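Local structure of Rio2 kinase (Chaetomium thermophilum, 4GYI) at residues I218-D230 and Q261-F274. The protein is an atypical RIO-family ATPase, probably a serine/threonine kinase, that acts on maturing pre-40S ribosomal particles, with an aspartyl phosphate, ADP and magnesium bound in its active site. Residues are numbered along the deposited sequence; the frame is centred on the assembly and turned at random.
Sequences ILRLAKHGLIHGD and QMVSMDHPNAEMYF
Ile218 lays its CG2 against Phe274, 3.6 Å from CE1, while Leu219 brings CD2 in the ring plane to the CZ edge. Leu221 meets Met262 at about a right angle, its CD2 3.8 Å from the CE methyl. One turn on from Ile218, the methyl of Ala222 packs on Met265 SD. Gly225, at positive phi, closes the helix as the C' residue of a Schellman motif, and its carbonyl accepts from Met265 N. The chain then enters a short antiparallel ladder, in which Ile227 and Val263 form a hydrogen-bonded pair (Ile227 N to Val263 O, 2.7 Å; Val263 N to Ile227 O, 2.9 Å). Ile227 fills the space between this ladder and helix 270-289: CG1 lies 3.4 Å from Met265 SD, CD1 meets Ala270, and CG2, trans to the backbone N, reaches Tyr273 CB. This is the C-lobe of the kinase fold, where the ladder flanks the catalytic loop and the metal-binding loop. Gln261 NE2 sits over one face of the His228 ring and donates to His228 O (2.9 Å, 166°); it also bonds the backbone of the phosphorylated aspartate at position 258. A leucine in place of Gln261 would probably leave both carbonyls without this donor. Within its own loop, His228 ND1 accepts from Asp230 N in the ring plane, and Asp230, salt-bridged to Arg343, rests CB 3.7 Å from Gln261 CD.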
loop_
_atom_site.group_PDB
_atom_site.type_symbol
_atom_site.label_atom_id
_atom_site.label_comp_id
_atom_site.label_asym_id
_atom_site.label_seq_id
_atom_site.Cartn_x
_atom_site.Cartn_y
_atom_site.Cartn_z
ATOM N N ILE A 218 2.268 16.973 11.333
ATOM C CA ILE A 218 1.258 17.414 10.367
ATOM C C ILE A 218 1.672 18.734 9.745
ATOM O O ILE A 218 1.548 18.921 8.536
ATOM C CB ILE A 218 -0.100 17.593 11.014
ATOM C CG1 ILE A 218 -0.655 16.234 11.427
ATOM C CG2 ILE A 218 -1.063 18.325 10.051
ATOM C CD1 ILE A 218 -1.793 16.335 12.431
ATOM N N LEU A 219 2.193 19.634 10.578
ATOM C CA LEU A 219 2.685 20.911 10.099
ATOM C C LEU A 219 3.941 20.734 9.244
ATOM O O LEU A 219 4.090 21.398 8.226
ATOM C CB LEU A 219 2.933 21.877 11.258
ATOM C CG LEU A 219 1.672 22.265 12.044
ATOM C CD1 LEU A 219 2.000 23.252 13.170
ATOM C CD2 LEU A 219 0.592 22.850 11.133
ATOM N N ARG A 220 4.834 19.829 9.632
ATOM C CA ARG A 220 6.019 19.592 8.806
ATOM C C ARG A 220 5.630 19.045 7.438
ATOM O O ARG A 220 6.156 19.495 6.415
ATOM C CB ARG A 220 7.031 18.662 9.486
ATOM C CG ARG A 220 8.316 18.513 8.679
ATOM C CD ARG A 220 9.392 17.687 9.392
ATOM N NE ARG A 220 10.563 17.545 8.526
ATOM C CZ ARG A 220 11.439 16.540 8.569
ATOM N NH1 ARG A 220 11.316 15.547 9.455
ATOM N NH2 ARG A 220 12.454 16.534 7.714
ATOM N N LEU A 221 4.712 18.074 7.415
ATOM C CA LEU A 221 4.190 17.562 6.150
ATOM C C LEU A 221 3.629 18.700 5.289
ATOM O O LEU A 221 3.941 18.800 4.103
ATOM C CB LEU A 221 3.118 16.501 6.387
ATOM C CG LEU A 221 3.535 15.066 6.729
ATOM C CD1 LEU A 221 2.310 14.270 7.114
ATOM C CD2 LEU A 221 4.234 14.383 5.553
ATOM N N ALA A 222 2.824 19.569 5.894
ATOM C CA ALA A 222 2.148 20.640 5.155
ATOM C C ALA A 222 3.152 21.630 4.566
ATOM O O ALA A 222 2.978 22.104 3.446
ATOM C CB ALA A 222 1.153 21.357 6.048
ATOM N N LYS A 223 4.203 21.925 5.328
ATOM C CA LYS A 223 5.293 22.767 4.848
ATOM C C LYS A 223 5.966 22.174 3.609
ATOM O O LYS A 223 6.517 22.908 2.793
ATOM C CB LYS A 223 6.309 23.041 5.965
ATOM C CG LYS A 223 7.770 22.854 5.571
ATOM C CD LYS A 223 8.691 23.611 6.501
ATOM C CE LYS A 223 8.480 25.110 6.349
ATOM N NZ LYS A 223 9.168 25.899 7.409
ATOM N N HIS A 224 5.893 20.854 3.453
ATOM C CA HIS A 224 6.431 20.200 2.254
ATOM C C HIS A 224 5.353 19.882 1.213
ATOM O O HIS A 224 5.584 19.097 0.296
ATOM C CB HIS A 224 7.235 18.943 2.607
ATOM C CG HIS A 224 8.556 19.236 3.250
ATOM N ND1 HIS A 224 9.743 19.221 2.549
ATOM C CD2 HIS A 224 8.875 19.581 4.521
ATOM C CE1 HIS A 224 10.736 19.531 3.362
ATOM N NE2 HIS A 224 10.235 19.754 4.566
ATOM N N GLY A 225 4.186 20.507 1.350
ATOM C CA GLY A 225 3.136 20.380 0.347
ATOM C C GLY A 225 2.184 19.198 0.504
ATOM O O GLY A 225 1.368 18.929 -0.377
ATOM N N LEU A 226 2.260 18.505 1.632
ATOM C CA LEU A 226 1.485 17.277 1.804
ATOM C C LEU A 226 0.486 17.283 2.962
ATOM O O LEU A 226 0.696 17.934 4.001
ATOM C CB LEU A 226 2.418 16.088 1.968
ATOM C CG LEU A 226 3.216 15.728 0.718
ATOM C CD1 LEU A 226 4.272 14.714 1.067
ATOM C CD2 LEU A 226 2.286 15.192 -0.361
ATOM N N ILE A 227 -0.599 16.538 2.755
ATOM C CA ILE A 227 -1.553 16.218 3.794
ATOM C C ILE A 227 -1.739 14.706 3.756
ATOM O O ILE A 227 -2.052 14.134 2.701
ATOM C CB ILE A 227 -2.893 16.872 3.509
ATOM C CG1 ILE A 227 -2.774 18.390 3.621
ATOM C CG2 ILE A 227 -3.965 16.336 4.444
ATOM C CD1 ILE A 227 -3.968 19.094 3.066
ATOM N N HIS A 228 -1.540 14.062 4.899
ATOM C CA HIS A 228 -1.522 12.600 4.974
ATOM C C HIS A 228 -2.865 12.008 4.560
ATOM O O HIS A 228 -2.914 11.133 3.698
ATOM C CB HIS A 228 -1.122 12.141 6.379
ATOM C CG HIS A 228 -1.008 10.655 6.526
ATOM N ND1 HIS A 228 -2.108 9.838 6.682
ATOM C CD2 HIS A 228 0.075 9.844 6.585
ATOM C CE1 HIS A 228 -1.708 8.584 6.806
ATOM N NE2 HIS A 228 -0.388 8.558 6.757
ATOM N N GLY A 229 -3.948 12.524 5.140
ATOM C CA GLY A 229 -5.295 12.154 4.725
ATOM C C GLY A 229 -5.882 10.972 5.491
ATOM O O GLY A 229 -7.076 10.691 5.391
ATOM N N ASP A 230 -5.053 10.267 6.254
ATOM C CA ASP A 230 -5.565 9.183 7.093
ATOM C C ASP A 230 -4.704 9.102 8.363
ATOM O O ASP A 230 -4.246 8.033 8.767
ATOM C CB ASP A 230 -5.565 7.872 6.298
ATOM C CG ASP A 230 -6.340 6.771 6.986
ATOM O OD1 ASP A 230 -7.159 7.105 7.873
ATOM O OD2 ASP A 230 -6.117 5.582 6.647
ATOM N N GLN A 261 -3.126 7.486 0.120
ATOM C CA GLN A 261 -4.177 8.511 0.101
ATOM C C GLN A 261 -3.688 9.958 0.279
ATOM O O GLN A 261 -4.489 10.885 0.256
ATOM C CB GLN A 261 -5.295 8.200 1.120
ATOM C CG GLN A 261 -4.926 8.462 2.587
ATOM C CD GLN A 261 -3.729 7.622 3.038
ATOM O OE1 GLN A 261 -3.676 6.415 2.805
ATOM N NE2 GLN A 261 -2.754 8.268 3.652
ATOM N N MET A 262 -2.390 10.154 0.448
ATOM C CA MET A 262 -1.850 11.504 0.593
ATOM C C MET A 262 -2.287 12.470 -0.484
ATOM O O MET A 262 -2.400 12.112 -1.646
ATOM C CB MET A 262 -0.339 11.480 0.593
ATOM C CG MET A 262 0.237 10.910 1.823
ATOM S SD MET A 262 1.928 11.465 1.906
ATOM C CE MET A 262 1.946 12.015 3.600
ATOM N N VAL A 263 -2.541 13.708 -0.084
ATOM C CA VAL A 263 -2.943 14.727 -1.039
ATOM C C VAL A 263 -2.091 15.970 -0.869
ATOM O O VAL A 263 -1.539 16.225 0.210
ATOM C CB VAL A 263 -4.432 15.100 -0.914
ATOM C CG1 VAL A 263 -5.289 13.860 -0.962
ATOM C CG2 VAL A 263 -4.690 15.854 0.370
ATOM N N SER A 264 -1.977 16.736 -1.948
ATOM C CA SER A 264 -1.219 17.972 -1.918
ATOM C C SER A 264 -1.952 19.051 -1.142
ATOM O O SER A 264 -3.181 19.073 -1.113
ATOM C CB SER A 264 -0.970 18.456 -3.343
ATOM O OG SER A 264 -0.796 19.846 -3.354
ATOM N N MET A 265 -1.207 19.972 -0.539
ATOM C CA MET A 265 -1.834 21.112 0.128
ATOM C C MET A 265 -2.606 21.980 -0.864
ATOM O O MET A 265 -3.373 22.852 -0.465
ATOM C CB MET A 265 -0.800 21.966 0.874
ATOM C CG MET A 265 -0.300 21.365 2.168
ATOM S SD MET A 265 -1.431 21.551 3.568
ATOM C CE MET A 265 -1.437 23.354 3.704
ATOM N N ASP A 266 -2.393 21.740 -2.155
ATOM C CA ASP A 266 -3.101 22.464 -3.211
ATOM C C ASP A 266 -4.390 21.768 -3.650
ATOM O O ASP A 266 -5.019 22.198 -4.612
ATOM C CB ASP A 266 -2.201 22.632 -4.441
ATOM C CG ASP A 266 -1.139 23.693 -4.246
ATOM O OD1 ASP A 266 -1.420 24.704 -3.569
ATOM O OD2 ASP A 266 -0.023 23.512 -4.775
ATOM N N HIS A 267 -4.765 20.686 -2.970
ATOM C CA HIS A 267 -5.954 19.932 -3.352
ATOM C C HIS A 267 -7.169 20.787 -3.074
ATOM O O HIS A 267 -7.198 21.490 -2.069
ATOM C CB HIS A 267 -6.038 18.641 -2.555
ATOM C CG HIS A 267 -7.124 17.715 -3.008
ATOM N ND1 HIS A 267 -8.460 17.986 -2.812
ATOM C CD2 HIS A 267 -7.070 16.504 -3.616
ATOM C CE1 HIS A 267 -9.185 17.000 -3.311
ATOM N NE2 HIS A 267 -8.366 16.086 -3.798
ATOM N N PRO A 268 -8.170 20.751 -3.973
ATOM C CA PRO A 268 -9.373 21.576 -3.813
ATOM C C PRO A 268 -10.016 21.394 -2.439
ATOM O O PRO A 268 -10.559 22.343 -1.881
ATOM C CB PRO A 268 -10.302 21.047 -4.908
ATOM C CG PRO A 268 -9.386 20.562 -5.964
ATOM C CD PRO A 268 -8.182 20.005 -5.246
ATOM N N ASN A 269 -9.934 20.186 -1.892
ATOM C CA ASN A 269 -10.466 19.912 -0.562
ATOM C C ASN A 269 -9.409 19.919 0.533
ATOM O O ASN A 269 -9.609 19.274 1.556
ATOM C CB ASN A 269 -11.142 18.538 -0.526
ATOM C CG ASN A 269 -12.491 18.529 -1.186
ATOM O OD1 ASN A 269 -13.272 19.468 -1.042
ATOM N ND2 ASN A 269 -12.783 17.454 -1.917
ATOM N N ALA A 270 -8.291 20.615 0.333
ATOM C CA ALA A 270 -7.159 20.477 1.253
ATOM C C ALA A 270 -7.525 20.857 2.679
ATOM O O ALA A 270 -7.107 20.185 3.623
ATOM C CB ALA A 270 -5.959 21.265 0.782
ATOM N N GLU A 271 -8.338 21.902 2.828
ATOM C CA GLU A 271 -8.731 22.365 4.157
ATOM C C GLU A 271 -9.506 21.294 4.929
ATOM O O GLU A 271 -9.258 21.071 6.109
ATOM C CB GLU A 271 -9.521 23.682 4.098
ATOM C CG GLU A 271 -9.982 24.176 5.469
ATOM C CD GLU A 271 -10.429 25.637 5.478
ATOM O OE1 GLU A 271 -10.450 26.285 4.404
ATOM O OE2 GLU A 271 -10.758 26.145 6.574
ATOM N N MET A 272 -10.439 20.632 4.261
ATOM C CA MET A 272 -11.171 19.543 4.889
ATOM C C MET A 272 -10.205 18.406 5.299
ATOM O O MET A 272 -10.296 17.882 6.410
ATOM C CB MET A 272 -12.280 19.041 3.956
ATOM C CG MET A 272 -13.055 17.810 4.471
ATOM S SD MET A 272 -12.285 16.180 4.203
ATOM C CE MET A 272 -12.340 16.061 2.416
ATOM N N TYR A 273 -9.274 18.044 4.418
ATOM C CA TYR A 273 -8.326 16.955 4.717
ATOM C C TYR A 273 -7.368 17.323 5.858
ATOM O O TYR A 273 -7.124 16.522 6.765
ATOM C CB TYR A 273 -7.536 16.522 3.475
ATOM C CG TYR A 273 -8.357 15.817 2.410
ATOM C CD1 TYR A 273 -8.871 14.540 2.624
ATOM C CD2 TYR A 273 -8.600 16.420 1.179
ATOM C CE1 TYR A 273 -9.621 13.898 1.649
ATOM C CE2 TYR A 273 -9.347 15.785 0.195
ATOM C CZ TYR A 273 -9.856 14.529 0.434
ATOM O OH TYR A 273 -10.599 13.902 -0.546
ATOM N N PHE A 274 -6.829 18.537 5.812
ATOM C CA PHE A 274 -6.016 19.040 6.914
ATOM C C PHE A 274 -6.779 18.959 8.238
ATOM O O PHE A 274 -6.331 18.290 9.174
ATOM C CB PHE A 274 -5.576 20.479 6.649
ATOM C CG PHE A 274 -4.629 21.027 7.675
ATOM C CD1 PHE A 274 -3.263 20.836 7.550
ATOM C CD2 PHE A 274 -5.106 21.745 8.767
ATOM C CE1 PHE A 274 -2.381 21.344 8.496
ATOM C CE2 PHE A 274 -4.238 22.252 9.714
ATOM C CZ PHE A 274 -2.864 22.050 9.573
#